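PDB 2Y2W: intracellular exo-alpha-(1->5)-L-arabinofuranosidase from Bifidobacterium longum, which hydrolyses terminal alpha-(1->5)-L-arabinofuranosyl bonds in branched and debranched arabinans and also acts on wheat arabinoxylan, contributing to plant cell wall breakdown. Local coordinates for residues L137-T142 with H374-I379; T269-A274 with D319-A324; R290-R295 with S346-E351; A315-A320 with I334-D339. All blocks are in the same frame, centred on the assembly; numbering follows the deposited sequence.

Interaction 1 (L137-T142 with H374-I379)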
loop_
_atom_site.group_PDB
_atom_site.type_symbol
_atom_site.label_atom_id
_atom_site.label_comp_id
_atom_site.label_asym_id
_atom_site.label_seq_id
_atom_site.Cartn_x
_atom_site.Cartn_y
_atom_site.Cartn_z
ATOM N N LEU D 137 -5.642 -10.611 -16.001
ATOM C CA LEU D 137 -6.916 -10.791 -15.307
ATOM C C LEU D 137 -8.074 -10.073 -15.991
ATOM O O LEU D 137 -9.187 -10.594 -16.035
ATOM C CB LEU D 137 -6.805 -10.332 -13.852
ATOM C CG LEU D 137 -6.482 -11.372 -12.775
ATOM C CD1 LEU D 137 -5.137 -12.061 -12.992
ATOM C CD2 LEU D 137 -6.529 -10.712 -11.410
ATOM N N ALA D 138 -7.803 -8.886 -16.527
ATOM C CA ALA D 138 -8.837 -8.029 -17.116
ATOM C C ALA D 138 -9.628 -8.688 -18.253
ATOM O O ALA D 138 -10.856 -8.603 -18.286
ATOM C CB ALA D 138 -8.228 -6.722 -17.583
ATOM N N TRP D 139 -8.923 -9.343 -19.172
ATOM C CA TRP D 139 -9.549 -9.934 -20.358
ATOM C C TRP D 139 -9.438 -11.459 -20.394
ATOM O O TRP D 139 -9.838 -12.097 -21.369
ATOM C CB TRP D 139 -8.986 -9.288 -21.631
ATOM C CG TRP D 139 -9.182 -7.810 -21.605
ATOM C CD1 TRP D 139 -8.240 -6.862 -21.333
ATOM C CD2 TRP D 139 -10.417 -7.109 -21.795
ATOM N NE1 TRP D 139 -8.807 -5.610 -21.365
ATOM C CE2 TRP D 139 -10.143 -5.734 -21.641
ATOM C CE3 TRP D 139 -11.726 -7.510 -22.092
ATOM C CZ2 TRP D 139 -11.130 -4.753 -21.779
ATOM C CZ3 TRP D 139 -12.707 -6.536 -22.226
ATOM C CH2 TRP D 139 -12.403 -5.172 -22.072
ATOM N N HIS D 140 -8.910 -12.022 -19.307
ATOM C CA HIS D 140 -8.773 -13.468 -19.123
ATOM C C HIS D 140 -7.957 -14.109 -20.244
ATOM O O HIS D 140 -8.401 -15.050 -20.895
ATOM C CB HIS D 140 -10.150 -14.133 -18.974
ATOM C CG HIS D 140 -10.123 -15.410 -18.194
ATOM N ND1 HIS D 140 -9.926 -15.445 -16.830
ATOM C CD2 HIS D 140 -10.276 -16.698 -18.583
ATOM C CE1 HIS D 140 -9.956 -16.697 -16.415
ATOM N NE2 HIS D 140 -10.168 -17.478 -17.459
ATOM N N CYS D 141 -6.759 -13.580 -20.460
ATOM C CA CYS D 141 -5.880 -14.066 -21.515
ATOM C C CYS D 141 -4.484 -14.338 -20.987
ATOM O O CYS D 141 -4.068 -13.751 -19.988
ATOM C CB CYS D 141 -5.804 -13.044 -22.654
ATOM S SG CYS D 141 -7.374 -12.760 -23.501
ATOM N N THR D 142 -3.768 -15.238 -21.657
ATOM C CA THR D 142 -2.339 -15.400 -21.420
ATOM C C THR D 142 -1.549 -14.505 -22.376
ATOM O O THR D 142 -1.816 -14.472 -23.583
ATOM C CB THR D 142 -1.859 -16.880 -21.486
ATOM O OG1 THR D 142 -0.433 -16.920 -21.632
ATOM C CG2 THR D 142 -2.480 -17.612 -22.648
ATOM N N HIS D 374 -10.480 -13.425 -30.433
ATOM C CA HIS D 374 -11.335 -12.412 -31.042
ATOM C C HIS D 374 -12.279 -11.821 -29.995
ATOM O O HIS D 374 -13.325 -12.399 -29.685
ATOM C CB HIS D 374 -12.114 -13.002 -32.222
ATOM C CG HIS D 374 -11.247 -13.392 -33.379
ATOM N ND1 HIS D 374 -11.150 -12.634 -34.525
ATOM C CD2 HIS D 374 -10.430 -14.456 -33.561
ATOM C CE1 HIS D 374 -10.314 -13.216 -35.366
ATOM N NE2 HIS D 374 -9.863 -14.324 -34.805
ATOM N N LEU D 375 -11.885 -10.673 -29.448
ATOM C CA LEU D 375 -12.658 -9.986 -28.415
ATOM C C LEU D 375 -12.991 -8.564 -28.839
ATOM O O LEU D 375 -12.135 -7.858 -29.378
ATOM C CB LEU D 375 -11.886 -9.947 -27.092
ATOM C CG LEU D 375 -11.618 -11.244 -26.319
ATOM C CD1 LEU D 375 -10.574 -10.999 -25.238
ATOM C CD2 LEU D 375 -12.896 -11.818 -25.712
ATOM N N LEU D 376 -14.236 -8.157 -28.592
ATOM C CA LEU D 376 -14.704 -6.793 -28.853
ATOM C C LEU D 376 -14.524 -6.358 -30.310
ATOM O O LEU D 376 -14.224 -5.192 -30.585
ATOM C CB LEU D 376 -14.014 -5.793 -27.910
ATOM C CG LEU D 376 -14.576 -5.530 -26.510
ATOM C CD1 LEU D 376 -14.499 -6.756 -25.600
ATOM C CD2 LEU D 376 -13.836 -4.357 -25.886
ATOM N N GLU D 377 -14.715 -7.293 -31.239
ATOM C CA GLU D 377 -14.530 -7.002 -32.661
ATOM C C GLU D 377 -15.831 -6.550 -33.323
ATOM O O GLU D 377 -16.362 -7.224 -34.207
ATOM C CB GLU D 377 -13.914 -8.201 -33.389
ATOM C CG GLU D 377 -12.451 -8.456 -33.034
ATOM C CD GLU D 377 -11.770 -9.449 -33.962
ATOM O OE1 GLU D 377 -12.421 -9.950 -34.909
ATOM O OE2 GLU D 377 -10.573 -9.731 -33.740
ATOM N N ASP D 378 -16.331 -5.399 -32.882
ATOM C CA ASP D 378 -17.588 -4.852 -33.380
ATOM C C ASP D 378 -17.492 -4.477 -34.853
ATOM O O ASP D 378 -16.514 -3.862 -35.285
ATOM C CB ASP D 378 -18.016 -3.637 -32.550
ATOM C CG ASP D 378 -18.530 -4.018 -31.169
ATOM O OD1 ASP D 378 -18.853 -5.206 -30.941
ATOM O OD2 ASP D 378 -18.621 -3.116 -30.306
ATOM N N ILE D 379 -18.512 -4.867 -35.612
ATOM C CA ILE D 379 -18.582 -4.579 -37.041
ATOM C C ILE D 379 -19.512 -3.380 -37.224
ATOM O O ILE D 379 -20.718 -3.476 -36.991
ATOM C CB ILE D 379 -19.075 -5.809 -37.858
ATOM C CG1 ILE D 379 -18.515 -7.123 -37.288
ATOM C CG2 ILE D 379 -18.698 -5.672 -39.322
ATOM C CD1 ILE D 379 -17.021 -7.362 -37.542
#

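Interaction 2 (T269-A274 with D319-A324)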
loop_
_atom_site.group_PDB
_atom_site.type_symbol
_atom_site.label_atom_id
_atom_site.label_comp_id
_atom_site.label_asym_id
_atom_site.label_seq_id
_atom_site.Cartn_x
_atom_site.Cartn_y
_atom_site.Cartn_z
ATOM N N THR D 269 -12.663 15.793 -5.927
ATOM C CA THR D 269 -11.810 15.333 -4.831
ATOM C C THR D 269 -10.377 15.069 -5.300
ATOM O O THR D 269 -9.419 15.537 -4.678
ATOM C CB THR D 269 -12.388 14.064 -4.165
ATOM O OG1 THR D 269 -13.766 14.278 -3.841
ATOM C CG2 THR D 269 -11.624 13.720 -2.889
ATOM N N VAL D 270 -10.247 14.333 -6.402
ATOM C CA VAL D 270 -8.944 13.939 -6.941
ATOM C C VAL D 270 -8.128 15.144 -7.415
ATOM O O VAL D 270 -6.967 15.303 -7.026
ATOM C CB VAL D 270 -9.099 12.871 -8.065
ATOM C CG1 VAL D 270 -7.819 12.725 -8.892
ATOM C CG2 VAL D 270 -9.509 11.533 -7.464
ATOM N N LEU D 271 -8.743 15.997 -8.231
ATOM C CA LEU D 271 -8.045 17.152 -8.797
ATOM C C LEU D 271 -7.705 18.224 -7.761
ATOM O O LEU D 271 -6.666 18.863 -7.870
ATOM C CB LEU D 271 -8.820 17.755 -9.978
ATOM C CG LEU D 271 -9.077 16.863 -11.203
ATOM C CD1 LEU D 271 -9.948 17.585 -12.220
ATOM C CD2 LEU D 271 -7.784 16.372 -11.852
ATOM N N THR D 272 -8.562 18.407 -6.759
ATOM C CA THR D 272 -8.313 19.394 -5.700
ATOM C C THR D 272 -7.010 19.107 -4.951
ATOM O O THR D 272 -6.221 20.021 -4.701
ATOM C CB THR D 272 -9.501 19.488 -4.699
ATOM O OG1 THR D 272 -10.679 19.914 -5.395
ATOM C CG2 THR D 272 -9.208 20.480 -3.577
ATOM N N LYS D 273 -6.783 17.840 -4.613
ATOM C CA LYS D 273 -5.595 17.442 -3.864
ATOM C C LYS D 273 -4.332 17.439 -4.725
ATOM O O LYS D 273 -3.297 17.967 -4.314
ATOM C CB LYS D 273 -5.798 16.073 -3.206
ATOM C CG LYS D 273 -4.765 15.743 -2.135
ATOM C CD LYS D 273 -5.233 14.610 -1.240
ATOM C CE LYS D 273 -4.244 14.351 -0.114
ATOM N NZ LYS D 273 -4.720 13.276 0.806
ATOM N N ALA D 274 -4.424 16.858 -5.917
ATOM C CA ALA D 274 -3.248 16.645 -6.759
ATOM C C ALA D 274 -3.032 17.739 -7.808
ATOM O O ALA D 274 -2.203 17.580 -8.708
ATOM C CB ALA D 274 -3.322 15.277 -7.417
ATOM N N ASP D 319 -16.174 21.964 -15.014
ATOM C CA ASP D 319 -16.600 22.659 -13.803
ATOM C C ASP D 319 -15.902 22.085 -12.571
ATOM O O ASP D 319 -15.510 22.826 -11.664
ATOM C CB ASP D 319 -18.121 22.567 -13.660
ATOM C CG ASP D 319 -18.641 23.310 -12.446
ATOM O OD1 ASP D 319 -18.460 24.547 -12.372
ATOM O OD2 ASP D 319 -19.242 22.653 -11.568
ATOM N N ALA D 320 -15.749 20.762 -12.557
ATOM C CA ALA D 320 -15.015 20.059 -11.507
ATOM C C ALA D 320 -13.530 20.422 -11.531
ATOM O O ALA D 320 -12.915 20.612 -10.479
ATOM C CB ALA D 320 -15.203 18.556 -11.648
ATOM N N ALA D 321 -12.969 20.519 -12.735
ATOM C CA ALA D 321 -11.581 20.933 -12.925
ATOM C C ALA D 321 -11.363 22.404 -12.559
ATOM O O ALA D 321 -10.307 22.764 -12.030
ATOM C CB ALA D 321 -11.141 20.667 -14.356
ATOM N N ASP D 322 -12.365 23.240 -12.840
ATOM C CA ASP D 322 -12.322 24.666 -12.506
ATOM C C ASP D 322 -12.307 24.896 -11.002
ATOM O O ASP D 322 -11.534 25.720 -10.505
ATOM C CB ASP D 322 -13.510 25.414 -13.125
ATOM C CG ASP D 322 -13.357 25.637 -14.621
ATOM O OD1 ASP D 322 -12.223 25.534 -15.139
ATOM O OD2 ASP D 322 -14.379 25.918 -15.284
ATOM N N GLN D 323 -13.159 24.167 -10.282
ATOM C CA GLN D 323 -13.268 24.314 -8.831
ATOM C C GLN D 323 -12.023 23.836 -8.093
ATOM O O GLN D 323 -11.748 24.286 -6.979
ATOM C CB GLN D 323 -14.519 23.616 -8.289
ATOM C CG GLN D 323 -15.812 24.383 -8.549
ATOM C CD GLN D 323 -16.833 24.210 -7.439
ATOM O OE1 GLN D 323 -17.177 23.088 -7.063
ATOM N NE2 GLN D 323 -17.330 25.326 -6.912
ATOM N N ALA D 324 -11.268 22.940 -8.728
ATOM C CA ALA D 324 -10.004 22.458 -8.177
ATOM C C ALA D 324 -8.923 23.541 -8.242
ATOM O O ALA D 324 -8.165 23.722 -7.289
ATOM C CB ALA D 324 -9.553 21.200 -8.901
#

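Interaction 3 (R290-R295 with S346-E351)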
loop_
_atom_site.group_PDB
_atom_site.type_symbol
_atom_site.label_atom_id
_atom_site.label_comp_id
_atom_site.label_asym_id
_atom_site.label_seq_id
_atom_site.Cartn_x
_atom_site.Cartn_y
_atom_site.Cartn_z
ATOM N N ARG D 290 -28.789 0.533 -27.983
ATOM C CA ARG D 290 -29.251 -0.402 -26.951
ATOM C C ARG D 290 -30.319 -1.378 -27.443
ATOM O O ARG D 290 -30.517 -2.440 -26.848
ATOM C CB ARG D 290 -29.747 0.350 -25.710
ATOM C CG ARG D 290 -28.648 1.085 -24.953
ATOM C CD ARG D 290 -29.134 1.595 -23.606
ATOM N NE ARG D 290 -28.283 2.669 -23.092
ATOM C CZ ARG D 290 -27.207 2.487 -22.328
ATOM N NH1 ARG D 290 -26.830 1.265 -21.970
ATOM N NH2 ARG D 290 -26.506 3.535 -21.921
ATOM N N GLY D 291 -31.002 -1.014 -28.526
ATOM C CA GLY D 291 -31.998 -1.885 -29.138
ATOM C C GLY D 291 -31.625 -2.281 -30.552
ATOM O O GLY D 291 -32.477 -2.304 -31.439
ATOM N N HIS D 292 -30.348 -2.597 -30.759
ATOM C CA HIS D 292 -29.851 -2.982 -32.079
ATOM C C HIS D 292 -30.261 -4.412 -32.432
ATOM O O HIS D 292 -30.340 -4.772 -33.610
ATOM C CB HIS D 292 -28.332 -2.809 -32.159
ATOM C CG HIS D 292 -27.561 -3.837 -31.389
ATOM N ND1 HIS D 292 -27.462 -3.819 -30.015
ATOM C CD2 HIS D 292 -26.844 -4.908 -31.806
ATOM C CE1 HIS D 292 -26.723 -4.839 -29.617
ATOM N NE2 HIS D 292 -26.335 -5.516 -30.684
ATOM N N LYS D 293 -30.518 -5.213 -31.399
ATOM C CA LYS D 293 -30.998 -6.588 -31.555
ATOM C C LYS D 293 -32.433 -6.651 -32.092
ATOM O O LYS D 293 -32.813 -7.623 -32.747
ATOM C CB LYS D 293 -30.873 -7.361 -30.232
ATOM C CG LYS D 293 -30.907 -6.499 -28.961
ATOM C CD LYS D 293 -32.328 -6.167 -28.495
ATOM C CE LYS D 293 -32.815 -7.122 -27.403
ATOM N NZ LYS D 293 -33.091 -8.503 -27.899
ATOM N N THR D 294 -33.210 -5.606 -31.815
ATOM C CA THR D 294 -34.601 -5.501 -32.255
ATOM C C THR D 294 -34.726 -4.521 -33.426
ATOM O O THR D 294 -35.695 -4.572 -34.191
ATOM C CB THR D 294 -35.520 -5.051 -31.082
ATOM O OG1 THR D 294 -35.369 -5.953 -29.979
ATOM C CG2 THR D 294 -36.992 -5.015 -31.494
ATOM N N ARG D 295 -33.726 -3.649 -33.566
ATOM C CA ARG D 295 -33.743 -2.540 -34.528
ATOM C C ARG D 295 -34.811 -1.511 -34.152
ATOM O O ARG D 295 -35.492 -0.955 -35.020
ATOM C CB ARG D 295 -33.933 -3.038 -35.968
ATOM C CG ARG D 295 -32.713 -3.722 -36.563
ATOM C CD ARG D 295 -33.099 -4.543 -37.782
ATOM N NE ARG D 295 -31.939 -4.911 -38.589
ATOM C CZ ARG D 295 -31.595 -4.316 -39.729
ATOM N NH1 ARG D 295 -32.322 -3.316 -40.216
ATOM N NH2 ARG D 295 -30.521 -4.727 -40.388
ATOM N N SER D 346 -21.335 -2.786 -25.638
ATOM C CA SER D 346 -20.805 -3.385 -24.412
ATOM C C SER D 346 -21.682 -4.483 -23.807
ATOM O O SER D 346 -21.286 -5.131 -22.835
ATOM C CB SER D 346 -20.514 -2.297 -23.373
ATOM O OG SER D 346 -21.630 -1.444 -23.191
ATOM N N ASP D 347 -22.862 -4.696 -24.386
ATOM C CA ASP D 347 -23.767 -5.756 -23.937
ATOM C C ASP D 347 -23.223 -7.163 -24.201
ATOM O O ASP D 347 -23.517 -8.098 -23.450
ATOM C CB ASP D 347 -25.166 -5.585 -24.544
ATOM C CG ASP D 347 -25.148 -5.427 -26.056
ATOM O OD1 ASP D 347 -24.121 -4.992 -26.618
ATOM O OD2 ASP D 347 -26.184 -5.728 -26.686
ATOM N N LYS D 348 -22.426 -7.298 -25.261
ATOM C CA LYS D 348 -21.755 -8.559 -25.595
ATOM C C LYS D 348 -20.733 -8.953 -24.525
ATOM O O LYS D 348 -20.609 -10.130 -24.179
ATOM C CB LYS D 348 -21.072 -8.465 -26.970
ATOM C CG LYS D 348 -21.995 -8.630 -28.189
ATOM C CD LYS D 348 -22.890 -7.413 -28.421
ATOM C CE LYS D 348 -23.568 -7.450 -29.784
ATOM N NZ LYS D 348 -22.723 -6.837 -30.849
ATOM N N TRP D 349 -20.003 -7.967 -24.010
ATOM C CA TRP D 349 -19.035 -8.195 -22.938
ATOM C C TRP D 349 -19.729 -8.340 -21.581
ATOM O O TRP D 349 -19.283 -9.118 -20.732
ATOM C CB TRP D 349 -17.982 -7.080 -22.905
ATOM C CG TRP D 349 -17.022 -7.172 -21.749
ATOM C CD1 TRP D 349 -16.932 -6.313 -20.690
ATOM C CD2 TRP D 349 -16.023 -8.180 -21.533
ATOM N NE1 TRP D 349 -15.940 -6.721 -19.830
ATOM C CE2 TRP D 349 -15.367 -7.864 -20.322
ATOM C CE3 TRP D 349 -15.620 -9.320 -22.245
ATOM C CZ2 TRP D 349 -14.326 -8.647 -19.804
ATOM C CZ3 TRP D 349 -14.585 -10.100 -21.729
ATOM C CH2 TRP D 349 -13.952 -9.758 -20.519
ATOM N N ASN D 350 -20.818 -7.597 -21.388
ATOM C CA ASN D 350 -21.623 -7.683 -20.167
ATOM C C ASN D 350 -22.283 -9.049 -19.962
ATOM O O ASN D 350 -22.419 -9.508 -18.825
ATOM C CB ASN D 350 -22.681 -6.575 -20.129
ATOM C CG ASN D 350 -22.117 -5.238 -19.678
ATOM O OD1 ASN D 350 -21.247 -5.176 -18.807
ATOM N ND2 ASN D 350 -22.622 -4.156 -20.260
ATOM N N GLU D 351 -22.692 -9.685 -21.061
ATOM C CA GLU D 351 -23.268 -11.031 -21.012
ATOM C C GLU D 351 -22.192 -12.102 -20.792
ATOM O O GLU D 351 -22.469 -13.162 -20.230
ATOM C CB GLU D 351 -24.104 -11.328 -22.271
ATOM C CG GLU D 351 -23.303 -11.484 -23.570
ATOM C CD GLU D 351 -24.174 -11.558 -24.817
ATOM O OE1 GLU D 351 -25.209 -10.855 -24.878
ATOM O OE2 GLU D 351 -23.813 -12.313 -25.749
#

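Interaction 4 (A315-A320 with I334-D339)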
loop_
_atom_site.group_PDB
_atom_site.type_symbol
_atom_site.label_atom_id
_atom_site.label_comp_id
_atom_site.label_asym_id
_atom_site.label_seq_id
_atom_site.Cartn_x
_atom_site.Cartn_y
_atom_site.Cartn_z
ATOM N N ALA D 315 -18.980 19.630 -19.875
ATOM C CA ALA D 315 -19.387 20.724 -18.990
ATOM C C ALA D 315 -19.144 20.403 -17.515
ATOM O O ALA D 315 -18.606 21.232 -16.780
ATOM C CB ALA D 315 -20.852 21.087 -19.225
ATOM N N THR D 316 -19.526 19.196 -17.105
ATOM C CA THR D 316 -19.455 18.771 -15.707
ATOM C C THR D 316 -18.015 18.553 -15.236
ATOM O O THR D 316 -17.652 18.954 -14.125
ATOM C CB THR D 316 -20.282 17.483 -15.464
ATOM O OG1 THR D 316 -21.547 17.594 -16.123
ATOM C CG2 THR D 316 -20.516 17.254 -13.976
ATOM N N VAL D 317 -17.204 17.920 -16.080
ATOM C CA VAL D 317 -15.803 17.654 -15.747
ATOM C C VAL D 317 -14.999 18.956 -15.701
ATOM O O VAL D 317 -14.180 19.152 -14.799
ATOM C CB VAL D 317 -15.165 16.624 -16.715
ATOM C CG1 VAL D 317 -13.667 16.489 -16.467
ATOM C CG2 VAL D 317 -15.840 15.272 -16.561
ATOM N N SER D 318 -15.254 19.842 -16.662
ATOM C CA SER D 318 -14.624 21.163 -16.700
ATOM C C SER D 318 -14.909 21.959 -15.430
ATOM O O SER D 318 -13.998 22.547 -14.841
ATOM C CB SER D 318 -15.098 21.950 -17.919
ATOM O OG SER D 318 -14.801 21.253 -19.116
ATOM N N ASP D 319 -16.174 21.964 -15.014
ATOM C CA ASP D 319 -16.600 22.659 -13.803
ATOM C C ASP D 319 -15.902 22.085 -12.571
ATOM O O ASP D 319 -15.510 22.826 -11.664
ATOM C CB ASP D 319 -18.121 22.567 -13.660
ATOM C CG ASP D 319 -18.641 23.310 -12.446
ATOM O OD1 ASP D 319 -18.460 24.547 -12.372
ATOM O OD2 ASP D 319 -19.242 22.653 -11.568
ATOM N N ALA D 320 -15.749 20.762 -12.557
ATOM C CA ALA D 320 -15.015 20.059 -11.507
ATOM C C ALA D 320 -13.530 20.422 -11.531
ATOM O O ALA D 320 -12.915 20.612 -10.479
ATOM C CB ALA D 320 -15.203 18.556 -11.648
ATOM N N ILE D 334 -6.447 22.862 -15.740
ATOM C CA ILE D 334 -6.358 21.443 -16.048
ATOM C C ILE D 334 -7.159 21.196 -17.321
ATOM O O ILE D 334 -8.371 21.423 -17.352
ATOM C CB ILE D 334 -6.933 20.559 -14.905
ATOM C CG1 ILE D 334 -6.279 20.883 -13.549
ATOM C CG2 ILE D 334 -6.839 19.067 -15.258
ATOM C CD1 ILE D 334 -4.780 20.635 -13.468
ATOM N N ALA D 335 -6.475 20.747 -18.370
ATOM C CA ALA D 335 -7.132 20.397 -19.627
ATOM C C ALA D 335 -7.813 19.031 -19.533
ATOM O O ALA D 335 -7.470 18.210 -18.677
ATOM C CB ALA D 335 -6.137 20.425 -20.778
ATOM N N LEU D 336 -8.782 18.802 -20.412
ATOM C CA LEU D 336 -9.498 17.536 -20.462
ATOM C C LEU D 336 -8.865 16.595 -21.473
ATOM O O LEU D 336 -8.424 17.023 -22.546
ATOM C CB LEU D 336 -10.972 17.765 -20.810
ATOM C CG LEU D 336 -11.997 17.933 -19.682
ATOM C CD1 LEU D 336 -11.629 19.048 -18.701
ATOM C CD2 LEU D 336 -13.376 18.175 -20.274
ATOM N N SER D 337 -8.822 15.313 -21.118
ATOM C CA SER D 337 -8.274 14.279 -21.986
ATOM C C SER D 337 -9.286 13.157 -22.197
ATOM O O SER D 337 -9.413 12.255 -21.363
ATOM C CB SER D 337 -6.970 13.723 -21.402
ATOM O OG SER D 337 -6.383 12.765 -22.267
ATOM N N PHE D 338 -10.009 13.219 -23.313
ATOM C CA PHE D 338 -10.958 12.172 -23.688
ATOM C C PHE D 338 -10.235 10.933 -24.217
ATOM O O PHE D 338 -10.395 10.551 -25.377
ATOM C CB PHE D 338 -11.959 12.702 -24.719
ATOM C CG PHE D 338 -13.315 12.999 -24.150
ATOM C CD1 PHE D 338 -13.579 14.223 -23.547
ATOM C CD2 PHE D 338 -14.331 12.050 -24.215
ATOM C CE1 PHE D 338 -14.836 14.496 -23.019
ATOM C CE2 PHE D 338 -15.590 12.313 -23.691
ATOM C CZ PHE D 338 -15.844 13.538 -23.092
ATOM N N ASP D 339 -9.455 10.300 -23.343
ATOM C CA ASP D 339 -8.531 9.243 -23.751
ATOM C C ASP D 339 -9.173 7.878 -24.018
ATOM O O ASP D 339 -8.492 6.942 -24.441
ATOM C CB ASP D 339 -7.337 9.136 -22.786
ATOM C CG ASP D 339 -7.751 8.985 -21.329
ATOM O OD1 ASP D 339 -8.956 8.823 -21.041
ATOM O OD2 ASP D 339 -6.849 9.031 -20.464
#

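Interaction 1 (L137-T142 with H374-I379)
Trp139 and Leu376 meet with their side chains nearly at right angles: the six-membered part of the indole runs up to the forked end of the leucine. Leu376 CD1 lies 3.8 Å from Trp139 CZ3, approaching the ring obliquely, and Leu376 CD2 follows at 4.2 Å from Trp139 CH2, so both methyls lie against the six-membered ring at neighbouring carbons. Leu375 reaches the other segment with one branch. Its CD1 is 4.0 Å from Cys141 SG and 4.1 Å from Trp139 O, touching both the sulfur and the root of the tryptophan side chain, which lie on one side of it, with Trp139 CB 4.3 Å away. The Cys141 sulfur stands anti to its own carbonyl carbon (chi1 -64°), a setting that brings it to this methyl. The contact is thus apolar. The polar end of the indole is used elsewhere, since Trp139 NE1 donates to Glu69 OE2; Glu69 is a predicted arabinofuranose-binding residue, and Trp139 is consistent with a second-shell role in positioning its carboxylate. Within 374-379, His374 ND1 donates to Glu377 OE1 over 3.0 Å, almost straight at 173°; the acceptor lies in the imidazole plane but is itself met from above the carboxylate plane. Glu377 also forms a salt bridge with Arg73. The two segments belong to excursions at the C-terminal ends of the barrel strands: 137-142 spans the turn of the hairpin 134-136/141-143, with a G1 beta bulge at His140 and Cys141, and 374-379 lies in the loop joining helix 347-357 to helix 382-397; the first of these helices brings Trp349 against Trp139.

Interaction 2 (T269-A274 with D319-A324)
Leu271 makes the first contact along helix 269-274, reaching the neighbouring helix 319-324 with two parts of its side chain. At the root, Leu271 CB packs on Ala324 CB at 3.7 Å; at the end, Leu271 CD1 lies 3.8 Å from Ala321 CA and 3.9 Å from Ala321 CB. With chi1 at -61° and chi2 extended at 175°, the leucine stretches across to the alanines, which lie one turn apart on the second helix. Thr272 follows, at the margin of the contact. Its backbone N sits 3.7 Å from Ala324 CB, the methyl thus lying directly against the helix backbone, while Thr272 OG1 approaches the same CB at 3.9 Å. That hydroxyl is engaged in its own helix with Lys268 O. Beyond the two segments, Asn328 ND2 hydrogen-bonds to both Thr272 O and Ala324 O, bridging the two helices, and Asp322, on helix 319-324, forms a salt bridge with Arg401. Small alanines let the segment axes come within 8.4 Å at a crossing angle of -29°, both helices running in roughly the same direction. Such close, roughly parallel packing of neighbouring outer helices is characteristic of a (beta/alpha)8 barrel, here around its eight-stranded parallel core.

Interaction 3 (R290-R295 with S346-E351)
His292 meets Asp347 and Lys348 at the rim of its imidazole, and neither of them stacks on the ring. The first group of contacts is between ring and carboxylate: Asp347 OD2 lies in the ring plane at the edge, 3.1 Å from His292 CE1, with the carboxylate turned 75° against the imidazole. The same oxygen remains 4.0 Å from His292 NE2, so the approach is to the carbon between the two nitrogens. His292 carries CG between its backbone N and carbonyl carbon (chi1 73°), which turns the ring to the helix, and the Asp347 side chain arrives from the opposite direction. The second is a van der Waals contact of the lysine end with a ring nitrogen: Lys348, bent at chi2 and chi4, brings CE to 3.5 Å from His292 NE2, again near the ring plane, while its NZ stands at 3.8 Å. Polar support comes from outside, where His292 ND1 bonds to Asp289 O, which helps fix the ring's rotation, and the ring of Tyr345 meets it at about 55°. The contact joins the loop after strand 280-287 to the start of helix 347-357, near Trp344, predicted to be important for substrate recognition. Chemically, the polarised CE1-H facing a carboxylate oxygen is consistent with weak electrostatic attraction, whereas the nearby lysine could partly offset any preference for a positively charged imidazole.

Interaction 4 (A315-A320 with I334-D339)
Val317 CG1 stands anti to its backbone N (chi1 173°), and Ser318 OG anti to its carbonyl carbon (chi1 -58°); these two settings bring both groups against Leu336. The contact is a helix-on-strand layer of the (beta/alpha)8 barrel, in which helix 307-327 covers the outside of strand 335-341, the seventh of the eight parallel strands. Leu336 points its side chain out from the strand to the helix and contributes its whole branched end. The valine methyl CG1 sits 3.9 Å from Leu336 CG and 4.0 Å from Leu336 CD1, the two side chains passing at an oblique angle, so that one methyl rests over the fork of the other residue. Val317 also touches Cys283 of the adjoining strand 280-287, and Leu336 touches Val402 on strand 402-408, so the packing continues to the strands on both sides of 335-341. Backbone pairing of Ser337 with Val281 and Cys283 holds the strand to one of these neighbours. Ser318 adds a polar atom to an otherwise apolar interface, though its hydroxyl is already engaged with Ile314 O one turn back along the helix, which fixes the direction of the oxygen and leaves it beside hydrocarbon. Both leucine methyls approach that oxygen from the same side, Leu336 CD2 at 3.6 Å and Leu336 CD1 at 3.9 Å from Ser318 OG.

Overall arrangement
The four contacts fall into two groups on the (beta/alpha)8 barrel. Interactions 1 and 3, with centres 16 Å apart, lie among the loops and short elements on the predicted substrate-binding side, and are joined by Trp139 packing on Trp349. Interactions 2 and 4, 10 Å apart, share Asp319 and Ala320 of helix 307-327, which packs on helix 265-274 in one and on strand 335-341 in the other. Centres of the two groups are 29 to 35 Å apart. Along the chain, interactions 2, 3 and 4 are all nested within the loop closed by interaction 1. One group thus shapes surroundings of the predicted sugar site, the other the outer layer of the barrel.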